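Long-range contact in excinuclease ABC, subunit A. (Deinococcus radiodurans, PDB 2VF7), which probably acts in DNA repair as a zinc-containing, ATP-hydrolysing UvrA-family protein that binds DNA and takes part in recognising damage: residues R359-L371 / E384-S396. The protein carries 1 engineered substitution. Residues are numbered along the deposited sequence; the frame is centred on the assembly and turned at random.
With ADP (adenosine-5'-diphosphate), chain D.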
ATOM      1  N   ARG A 359     -17.501  24.911   1.997  1.00 48.65           N
ATOM      2  CA  ARG A 359     -16.450  24.313   1.172  1.00 48.36           C
ATOM      3  C   ARG A 359     -16.257  25.067  -0.136  1.00 48.22           C
ATOM      4  O   ARG A 359     -15.132  25.382  -0.503  1.00 48.44           O
ATOM      5  CB  ARG A 359     -16.756  22.846   0.883  1.00 48.16           C
ATOM      6  CG  ARG A 359     -16.305  21.916   1.971  1.00 48.67           C
ATOM      7  CD  ARG A 359     -17.160  20.671   2.034  1.00 49.95           C
ATOM      8  NE  ARG A 359     -17.460  20.341   3.424  1.00 51.56           N
ATOM      9  CZ  ARG A 359     -16.805  19.443   4.159  1.00 52.36           C
ATOM     10  NH1 ARG A 359     -15.805  18.740   3.639  1.00 52.73           N
ATOM     11  NH2 ARG A 359     -17.166  19.242   5.423  1.00 53.12           N
ATOM     12  N   LEU A 360     -17.357  25.368  -0.824  1.00 47.87           N
ATOM     13  CA  LEU A 360     -17.305  26.045  -2.118  1.00 47.43           C
ATOM     14  C   LEU A 360     -16.655  27.427  -2.065  1.00 47.28           C
ATOM     15  O   LEU A 360     -16.003  27.831  -3.021  1.00 47.37           O
ATOM     16  CB  LEU A 360     -18.703  26.129  -2.747  1.00 47.13           C
ATOM     17  CG  LEU A 360     -19.179  24.906  -3.531  1.00 45.68           C
ATOM     18  CD1 LEU A 360     -20.686  24.771  -3.492  1.00 44.52           C
ATOM     19  CD2 LEU A 360     -18.684  24.978  -4.962  1.00 45.17           C
ATOM     20  N   ASP A 361     -16.817  28.131  -0.948  1.00 47.30           N
ATOM     21  CA  ASP A 361     -16.235  29.474  -0.770  1.00 47.37           C
ATOM     22  C   ASP A 361     -14.708  29.458  -0.815  1.00 46.81           C
ATOM     23  O   ASP A 361     -14.092  30.370  -1.365  1.00 46.55           O
ATOM     24  CB  ASP A 361     -16.737  30.144   0.527  1.00 47.24           C
ATOM     25  CG  ASP A 361     -17.921  31.099   0.289  1.00 48.97           C
ATOM     26  OD1 ASP A 361     -18.158  31.541  -0.861  1.00 50.61           O
ATOM     27  OD2 ASP A 361     -18.624  31.431   1.270  1.00 51.35           O
ATOM     28  N   VAL A 362     -14.117  28.418  -0.234  1.00 46.56           N
ATOM     29  CA  VAL A 362     -12.664  28.193  -0.268  1.00 46.50           C
ATOM     30  C   VAL A 362     -12.118  28.118  -1.709  1.00 46.51           C
ATOM     31  O   VAL A 362     -11.135  28.786  -2.039  1.00 46.25           O
ATOM     32  CB  VAL A 362     -12.283  26.911   0.538  1.00 46.31           C
ATOM     33  CG1 VAL A 362     -10.853  26.478   0.256  1.00 46.31           C
ATOM     34  CG2 VAL A 362     -12.494  27.131   2.032  1.00 45.83           C
ATOM     35  N   LEU A 363     -12.780  27.314  -2.545  1.00 46.68           N
ATOM     36  CA  LEU A 363     -12.454  27.146  -3.966  1.00 47.17           C
ATOM     37  C   LEU A 363     -12.660  28.436  -4.757  1.00 47.59           C
ATOM     38  O   LEU A 363     -11.827  28.818  -5.585  1.00 47.28           O
ATOM     39  CB  LEU A 363     -13.338  26.046  -4.588  1.00 47.23           C
ATOM     40  CG  LEU A 363     -13.205  24.533  -4.317  1.00 47.29           C
ATOM     41  CD1 LEU A 363     -11.870  23.986  -4.819  1.00 47.23           C
ATOM     42  CD2 LEU A 363     -13.422  24.138  -2.862  1.00 47.09           C
ATOM     43  N   LEU A 364     -13.788  29.093  -4.488  1.00 48.07           N
ATOM     44  CA  LEU A 364     -14.194  30.309  -5.174  1.00 48.62           C
ATOM     45  C   LEU A 364     -13.233  31.453  -4.874  1.00 49.05           C
ATOM     46  O   LEU A 364     -12.895  32.247  -5.763  1.00 49.03           O
ATOM     47  CB  LEU A 364     -15.614  30.684  -4.744  1.00 48.67           C
ATOM     48  CG  LEU A 364     -16.834  30.051  -5.437  1.00 49.10           C
ATOM     49  CD1 LEU A 364     -17.581  31.093  -6.274  1.00 49.64           C
ATOM     50  CD2 LEU A 364     -16.498  28.809  -6.263  1.00 48.23           C
ATOM     51  N   HIS A 365     -12.795  31.521  -3.617  1.00 49.49           N
ATOM     52  CA  HIS A 365     -11.860  32.546  -3.156  1.00 49.74           C
ATOM     53  C   HIS A 365     -10.459  32.337  -3.748  1.00 49.39           C
ATOM     54  O   HIS A 365      -9.683  33.288  -3.864  1.00 49.50           O
ATOM     55  CB  HIS A 365     -11.833  32.597  -1.623  1.00 49.96           C
ATOM     56  CG  HIS A 365     -13.001  33.325  -1.017  1.00 51.37           C
ATOM     57  ND1 HIS A 365     -14.125  33.678  -1.739  1.00 52.37           N
ATOM     58  CD2 HIS A 365     -13.226  33.749   0.251  1.00 52.21           C
ATOM     59  CE1 HIS A 365     -14.978  34.306  -0.949  1.00 52.42           C
ATOM     60  NE2 HIS A 365     -14.457  34.363   0.264  1.00 52.49           N
ATOM     61  N   LEU A 366     -10.161  31.100  -4.145  1.00 49.07           N
ATOM     62  CA  LEU A 366      -8.914  30.775  -4.863  1.00 48.81           C
ATOM     63  C   LEU A 366      -9.020  30.960  -6.364  1.00 48.62           C
ATOM     64  O   LEU A 366      -8.140  30.522  -7.110  1.00 49.33           O
ATOM     65  CB  LEU A 366      -8.414  29.350  -4.538  1.00 48.44           C
ATOM     66  CG  LEU A 366      -7.279  29.284  -3.521  1.00 47.45           C
ATOM     67  CD1 LEU A 366      -7.202  27.918  -2.873  1.00 47.93           C
ATOM     68  CD2 LEU A 366      -5.963  29.651  -4.165  1.00 46.79           C
ATOM     69  N   GLY A 367     -10.110  31.594  -6.792  1.00 48.71           N
ATOM     70  CA  GLY A 367     -10.338  31.965  -8.188  1.00 48.27           C
ATOM     71  C   GLY A 367     -10.605  30.787  -9.099  1.00 48.21           C
ATOM     72  O   GLY A 367     -10.317  30.842 -10.305  1.00 48.56           O
ATOM     73  N   LEU A 368     -11.160  29.724  -8.519  1.00 47.75           N
ATOM     74  CA  LEU A 368     -11.317  28.436  -9.202  1.00 46.77           C
ATOM     75  C   LEU A 368     -12.773  28.157  -9.534  1.00 46.42           C
ATOM     76  O   LEU A 368     -13.126  27.004  -9.823  1.00 46.02           O
ATOM     77  CB  LEU A 368     -10.774  27.298  -8.328  1.00 46.64           C
ATOM     78  CG  LEU A 368      -9.270  27.139  -8.103  1.00 46.19           C
ATOM     79  CD1 LEU A 368      -9.027  26.265  -6.884  1.00 46.42           C
ATOM     80  CD2 LEU A 368      -8.591  26.552  -9.337  1.00 44.73           C
ATOM     81  N   GLY A 369     -13.600  29.209  -9.495  1.00 45.90           N
ATOM     82  CA  GLY A 369     -15.046  29.093  -9.654  1.00 45.25           C
ATOM     83  C   GLY A 369     -15.526  29.033 -11.091  1.00 45.38           C
ATOM     84  O   GLY A 369     -16.735  29.088 -11.351  1.00 45.38           O
ATOM     85  N   TYR A 370     -14.585  28.913 -12.027  1.00 45.22           N
ATOM     86  CA  TYR A 370     -14.894  28.827 -13.467  1.00 45.20           C
ATOM     87  C   TYR A 370     -14.845  27.380 -13.979  1.00 45.21           C
ATOM     88  O   TYR A 370     -15.246  27.095 -15.111  1.00 45.72           O
ATOM     89  CB  TYR A 370     -13.939  29.718 -14.280  1.00 44.78           C
ATOM     90  CG  TYR A 370     -12.485  29.317 -14.141  1.00 45.40           C
ATOM     91  CD1 TYR A 370     -11.666  29.876 -13.145  1.00 45.88           C
ATOM     92  CD2 TYR A 370     -11.928  28.362 -14.991  1.00 44.31           C
ATOM     93  CE1 TYR A 370     -10.330  29.482 -13.011  1.00 44.83           C
ATOM     94  CE2 TYR A 370     -10.608  27.973 -14.867  1.00 44.70           C
ATOM     95  CZ  TYR A 370      -9.816  28.532 -13.880  1.00 44.31           C
ATOM     96  OH  TYR A 370      -8.507  28.132 -13.784  1.00 44.31           O
ATOM     97  N   LEU A 371     -14.336  26.483 -13.140  1.00 44.91           N
ATOM     98  CA  LEU A 371     -14.261  25.059 -13.440  1.00 44.75           C
ATOM     99  C   LEU A 371     -15.588  24.357 -13.170  1.00 45.10           C
ATOM    100  O   LEU A 371     -16.318  24.725 -12.259  1.00 45.13           O
ATOM    101  CB  LEU A 371     -13.146  24.399 -12.610  1.00 44.05           C
ATOM    102  CG  LEU A 371     -11.687  24.810 -12.884  1.00 43.27           C
ATOM    103  CD1 LEU A 371     -10.707  24.185 -11.889  1.00 40.84           C
ATOM    104  CD2 LEU A 371     -11.269  24.487 -14.314  1.00 39.31           C
ATOM    105  N   GLU A 384      -3.462  24.701 -11.945  1.00 58.14           N
ATOM    106  CA  GLU A 384      -4.872  24.526 -11.642  1.00 57.72           C
ATOM    107  C   GLU A 384      -5.102  23.413 -10.613  1.00 57.88           C
ATOM    108  O   GLU A 384      -5.731  23.667  -9.581  1.00 57.00           O
ATOM    109  CB  GLU A 384      -5.697  24.314 -12.913  1.00 57.51           C
ATOM    110  CG  GLU A 384      -6.305  25.630 -13.465  1.00 57.37           C
ATOM    111  CD  GLU A 384      -6.902  25.508 -14.877  1.00 56.93           C
ATOM    112  OE1 GLU A 384      -6.662  24.494 -15.559  1.00 54.64           O
ATOM    113  OE2 GLU A 384      -7.602  26.452 -15.319  1.00 57.97           O
ATOM    114  N   LEU A 385      -4.572  22.213 -10.868  1.00 57.95           N
ATOM    115  CA  LEU A 385      -4.807  21.093  -9.945  1.00 59.09           C
ATOM    116  C   LEU A 385      -4.070  21.167  -8.630  1.00 58.95           C
ATOM    117  O   LEU A 385      -4.494  20.554  -7.662  1.00 59.43           O
ATOM    118  CB  LEU A 385      -4.648  19.707 -10.583  1.00 59.31           C
ATOM    119  CG  LEU A 385      -3.524  19.252 -11.498  1.00 60.23           C
ATOM    120  CD1 LEU A 385      -2.142  19.366 -10.867  1.00 64.72           C
ATOM    121  CD2 LEU A 385      -3.793  17.808 -11.850  1.00 59.64           C
ATOM    122  N   GLN A 386      -2.984  21.927  -8.584  1.00 59.11           N
ATOM    123  CA  GLN A 386      -2.250  22.096  -7.342  1.00 59.05           C
ATOM    124  C   GLN A 386      -2.997  23.066  -6.458  1.00 58.83           C
ATOM    125  O   GLN A 386      -2.872  22.992  -5.247  1.00 59.14           O
ATOM    126  CB  GLN A 386      -0.814  22.571  -7.585  1.00 58.95           C
ATOM    127  CG  GLN A 386       0.098  22.395  -6.370  1.00 59.22           C
ATOM    128  CD  GLN A 386       1.517  22.820  -6.619  1.00 59.35           C
ATOM    129  OE1 GLN A 386       2.358  22.695  -5.749  1.00 60.76           O
ATOM    130  NE2 GLN A 386       1.799  23.315  -7.817  1.00 60.73           N
ATOM    131  N   ARG A 387      -3.781  23.951  -7.083  1.00 58.72           N
ATOM    132  CA  ARG A 387      -4.619  24.930  -6.408  1.00 58.03           C
ATOM    133  C   ARG A 387      -5.918  24.308  -5.917  1.00 58.26           C
ATOM    134  O   ARG A 387      -6.424  24.687  -4.864  1.00 58.79           O
ATOM    135  CB  ARG A 387      -4.915  26.131  -7.326  1.00 57.92           C
ATOM    136  CG  ARG A 387      -4.111  27.395  -7.010  1.00 58.20           C
ATOM    137  CD  ARG A 387      -4.321  28.531  -8.017  1.00 57.76           C
ATOM    138  NE  ARG A 387      -3.325  28.505  -9.094  1.00 60.43           N
ATOM    139  CZ  ARG A 387      -3.593  28.599 -10.397  1.00 61.93           C
ATOM    140  NH1 ARG A 387      -4.839  28.746 -10.832  1.00 62.64           N
ATOM    141  NH2 ARG A 387      -2.601  28.558 -11.276  1.00 63.25           N
ATOM    142  N   LEU A 388      -6.468  23.372  -6.685  1.00 58.19           N
ATOM    143  CA  LEU A 388      -7.602  22.566  -6.246  1.00 58.44           C
ATOM    144  C   LEU A 388      -7.239  21.574  -5.150  1.00 58.64           C
ATOM    145  O   LEU A 388      -8.118  20.983  -4.527  1.00 59.13           O
ATOM    146  CB  LEU A 388      -8.141  21.745  -7.403  1.00 58.53           C
ATOM    147  CG  LEU A 388      -8.988  22.369  -8.508  1.00 59.65           C
ATOM    148  CD1 LEU A 388      -9.156  21.308  -9.592  1.00 60.39           C
ATOM    149  CD2 LEU A 388     -10.349  22.856  -7.996  1.00 58.53           C
ATOM    150  N   ARG A 389      -5.946  21.330  -4.965  1.00 58.96           N
ATOM    151  CA  ARG A 389      -5.489  20.394  -3.947  1.00 58.58           C
ATOM    152  C   ARG A 389      -5.192  21.144  -2.658  1.00 57.83           C
ATOM    153  O   ARG A 389      -5.399  20.633  -1.559  1.00 57.27           O
ATOM    154  CB  ARG A 389      -4.293  19.615  -4.445  1.00 58.78           C
ATOM    155  CG  ARG A 389      -4.274  18.223  -3.887  1.00 61.95           C
ATOM    156  CD  ARG A 389      -4.145  17.152  -4.957  1.00 62.86           C
ATOM    157  NE  ARG A 389      -2.819  16.532  -4.987  1.00 64.90           N
ATOM    158  CZ  ARG A 389      -2.289  15.764  -4.026  1.00 65.21           C
ATOM    159  NH1 ARG A 389      -2.949  15.516  -2.893  1.00 67.21           N
ATOM    160  NH2 ARG A 389      -1.076  15.251  -4.195  1.00 63.30           N
ATOM    161  N   LEU A 390      -4.720  22.372  -2.832  1.00 57.11           N
ATOM    162  CA  LEU A 390      -4.557  23.336  -1.774  1.00 56.56           C
ATOM    163  C   LEU A 390      -5.910  23.627  -1.094  1.00 56.67           C
ATOM    164  O   LEU A 390      -6.025  23.570   0.135  1.00 56.62           O
ATOM    165  CB  LEU A 390      -3.960  24.611  -2.365  1.00 56.00           C
ATOM    166  CG  LEU A 390      -3.361  25.607  -1.381  1.00 56.31           C
ATOM    167  CD1 LEU A 390      -2.255  24.939  -0.609  1.00 55.93           C
ATOM    168  CD2 LEU A 390      -2.844  26.878  -2.053  1.00 56.32           C
ATOM    169  N   ALA A 391      -6.926  23.917  -1.906  1.00 56.40           N
ATOM    170  CA  ALA A 391      -8.258  24.236  -1.421  1.00 56.11           C
ATOM    171  C   ALA A 391      -8.818  23.084  -0.602  1.00 56.48           C
ATOM    172  O   ALA A 391      -9.393  23.303   0.470  1.00 56.58           O
ATOM    173  CB  ALA A 391      -9.167  24.570  -2.567  1.00 55.74           C
ATOM    174  N   THR A 392      -8.609  21.857  -1.083  1.00 56.34           N
ATOM    175  CA  THR A 392      -9.150  20.649  -0.428  1.00 56.25           C
ATOM    176  C   THR A 392      -8.530  20.405   0.949  1.00 55.64           C
ATOM    177  O   THR A 392      -9.184  19.880   1.860  1.00 55.13           O
ATOM    178  CB  THR A 392      -8.961  19.406  -1.328  1.00 56.34           C
ATOM    179  OG1 THR A 392      -9.579  19.653  -2.596  1.00 57.49           O
ATOM    180  CG2 THR A 392      -9.595  18.188  -0.711  1.00 56.40           C
ATOM    181  N   GLN A 393      -7.266  20.791   1.080  1.00 55.22           N
ATOM    182  CA  GLN A 393      -6.523  20.665   2.323  1.00 55.20           C
ATOM    183  C   GLN A 393      -7.060  21.648   3.364  1.00 55.00           C
ATOM    184  O   GLN A 393      -6.983  21.392   4.567  1.00 54.05           O
ATOM    185  CB  GLN A 393      -5.034  20.961   2.095  1.00 54.81           C
ATOM    186  CG  GLN A 393      -4.255  19.944   1.275  1.00 56.23           C
ATOM    187  CD  GLN A 393      -4.738  18.496   1.405  1.00 57.59           C
ATOM    188  OE1 GLN A 393      -4.500  17.810   2.411  1.00 57.46           O
ATOM    189  NE2 GLN A 393      -5.402  18.021   0.358  1.00 58.41           N
ATOM    190  N   LEU A 394      -7.578  22.777   2.882  1.00 55.45           N
ATOM    191  CA  LEU A 394      -8.014  23.862   3.754  1.00 56.25           C
ATOM    192  C   LEU A 394      -9.298  23.528   4.503  1.00 56.68           C
ATOM    193  O   LEU A 394      -9.690  24.254   5.430  1.00 57.49           O
ATOM    194  CB  LEU A 394      -8.136  25.181   2.986  1.00 56.67           C
ATOM    195  CG  LEU A 394      -6.894  26.079   2.969  1.00 56.66           C
ATOM    196  CD1 LEU A 394      -7.154  27.327   2.159  1.00 56.52           C
ATOM    197  CD2 LEU A 394      -6.492  26.471   4.391  1.00 59.29           C
ATOM    198  N   TYR A 395      -9.934  22.417   4.115  1.00 56.87           N
ATOM    199  CA  TYR A 395     -11.075  21.877   4.845  1.00 56.90           C
ATOM    200  C   TYR A 395     -10.955  20.388   5.144  1.00 57.36           C
ATOM    201  O   TYR A 395     -11.958  19.696   5.304  1.00 57.28           O
ATOM    202  CB  TYR A 395     -12.402  22.214   4.154  1.00 56.37           C
ATOM    203  CG  TYR A 395     -12.574  21.800   2.699  1.00 55.93           C
ATOM    204  CD1 TYR A 395     -12.888  20.480   2.352  0.70 55.14           C
ATOM    205  CD2 TYR A 395     -12.501  22.749   1.673  0.70 54.86           C
ATOM    206  CE1 TYR A 395     -13.084  20.111   1.020  0.70 54.15           C
ATOM    207  CE2 TYR A 395     -12.696  22.390   0.340  0.70 54.21           C
ATOM    208  CZ  TYR A 395     -12.990  21.073   0.023  0.70 54.48           C
ATOM    209  OH  TYR A 395     -13.187  20.718  -1.289  0.70 54.81           O
ATOM    210  N   SER A 396      -9.724  19.905   5.249  1.00 58.19           N
ATOM    211  CA  SER A 396      -9.492  18.477   5.373  1.00 59.06           C
ATOM    212  C   SER A 396      -9.336  18.085   6.825  1.00 59.58           C
ATOM    213  O   SER A 396      -9.518  16.914   7.168  1.00 59.83           O
ATOM    214  CB  SER A 396      -8.245  18.064   4.600  1.00 59.09           C
ATOM    215  OG  SER A 396      -7.120  18.012   5.457  1.00 59.40           O
TER
HETATM  216  PB  ADP D 901      -7.073  30.345 -19.140  1.00 44.43           P
HETATM  217  O1B ADP D 901      -6.803  29.893 -17.728  1.00 43.63           O
HETATM  218  O2B ADP D 901      -6.280  29.664 -20.219  1.00 43.89           O
HETATM  219  O3B ADP D 901      -7.075  31.847 -19.233  1.00 43.89           O
HETATM  220  PA  ADP D 901      -9.070  28.649 -20.390  1.00 44.89           P
HETATM  221  O1A ADP D 901      -9.023  27.372 -19.616  1.00 46.20           O
HETATM  222  O2A ADP D 901      -8.412  28.755 -21.727  1.00 44.70           O
HETATM  223  O3A ADP D 901      -8.598  29.889 -19.464  1.00 44.94           O
HETATM  224  O5' ADP D 901     -10.646  28.890 -20.656  1.00 48.88           O
HETATM  225  C5' ADP D 901     -11.507  29.389 -19.641  1.00 50.38           C
HETATM  226  C4' ADP D 901     -12.890  28.758 -19.664  1.00 52.91           C
HETATM  227  O4' ADP D 901     -12.946  27.644 -20.552  1.00 54.38           O
HETATM  228  C3' ADP D 901     -13.176  28.210 -18.278  1.00 55.85           C
HETATM  229  O3' ADP D 901     -14.548  28.427 -17.953  1.00 56.17           O
HETATM  230  C2' ADP D 901     -12.878  26.728 -18.394  1.00 56.44           C
HETATM  231  O2' ADP D 901     -13.572  25.921 -17.432  1.00 57.99           O
HETATM  232  C1' ADP D 901     -13.259  26.435 -19.833  1.00 55.69           C
HETATM  233  N9  ADP D 901     -12.492  25.275 -20.348  1.00 55.64           N
HETATM  234  C8  ADP D 901     -11.210  25.300 -20.781  1.00 56.04           C
HETATM  235  N7  ADP D 901     -10.798  24.080 -21.197  1.00 55.99           N
HETATM  236  C5  ADP D 901     -11.845  23.243 -21.018  1.00 56.09           C
HETATM  237  C6  ADP D 901     -12.104  21.798 -21.246  1.00 56.05           C
HETATM  238  N6  ADP D 901     -11.129  21.004 -21.755  1.00 56.18           N
HETATM  239  N1  ADP D 901     -13.329  21.310 -20.935  1.00 55.79           N
HETATM  240  C2  ADP D 901     -14.303  22.093 -20.416  1.00 55.83           C
HETATM  241  N3  ADP D 901     -14.139  23.414 -20.184  1.00 56.20           N
HETATM  242  C4  ADP D 901     -12.956  24.034 -20.459  1.00 55.47           C
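A chi1 of 61° puts Y370 CG between its backbone N and carbonyl carbon, the ring swings out toward E384, and E384 reaches it with a chain extended beyond CG (chi2 169°). E384 OE2 meets the ring near its plane, taking a hydrogen bond from Y370 OH; the 2.4 Å between OH and OE2 is doubtful. On its backbone side, Y370 O accepts from both ribose hydroxyls of ADP, O2' at 3.1 Å and O3' at 3.2 Å. A phenylalanine here would lack the hydroxyl and would probably leave E384 OE2 without this mate, the ring freer to shift beside the ribose. E384 lies in an LSPGE sequence, a variant of the LSGGE signature of ABC ATPases, whose last residues already belong to helix 382-393. The ADP is held by the P-loop that includes K536 and S537; E384 lies near it without touching, consistent with a composite ABC site in which a signature faces a Walker A. Helix 345-365 ends in a Schellman motif with G367 at C-prime, and beyond it L368 CD1 packs on L388 CD2 at 3.8 Å. L371 CD1 and L388 CD1 meet tip to tip. The axes of helices 359-365 and 384-393 run roughly antiparallel (144°), 9.2 Å apart at closest approach, and A391 lets them close in: its CB touches L363 CD1 at 3.6 Å and V362 CG1 at 3.8 Å. At the far end R359 CG sits over one face of Y395, a CH-pi contact 3.6 Å from the ring centroid, less certain because Y395 has two conformations, while L363 CD2 comes in at the ring edge. R359 NH2 forms a salt bridge with D355 OD1, and Y395 OH bonds to T114 O.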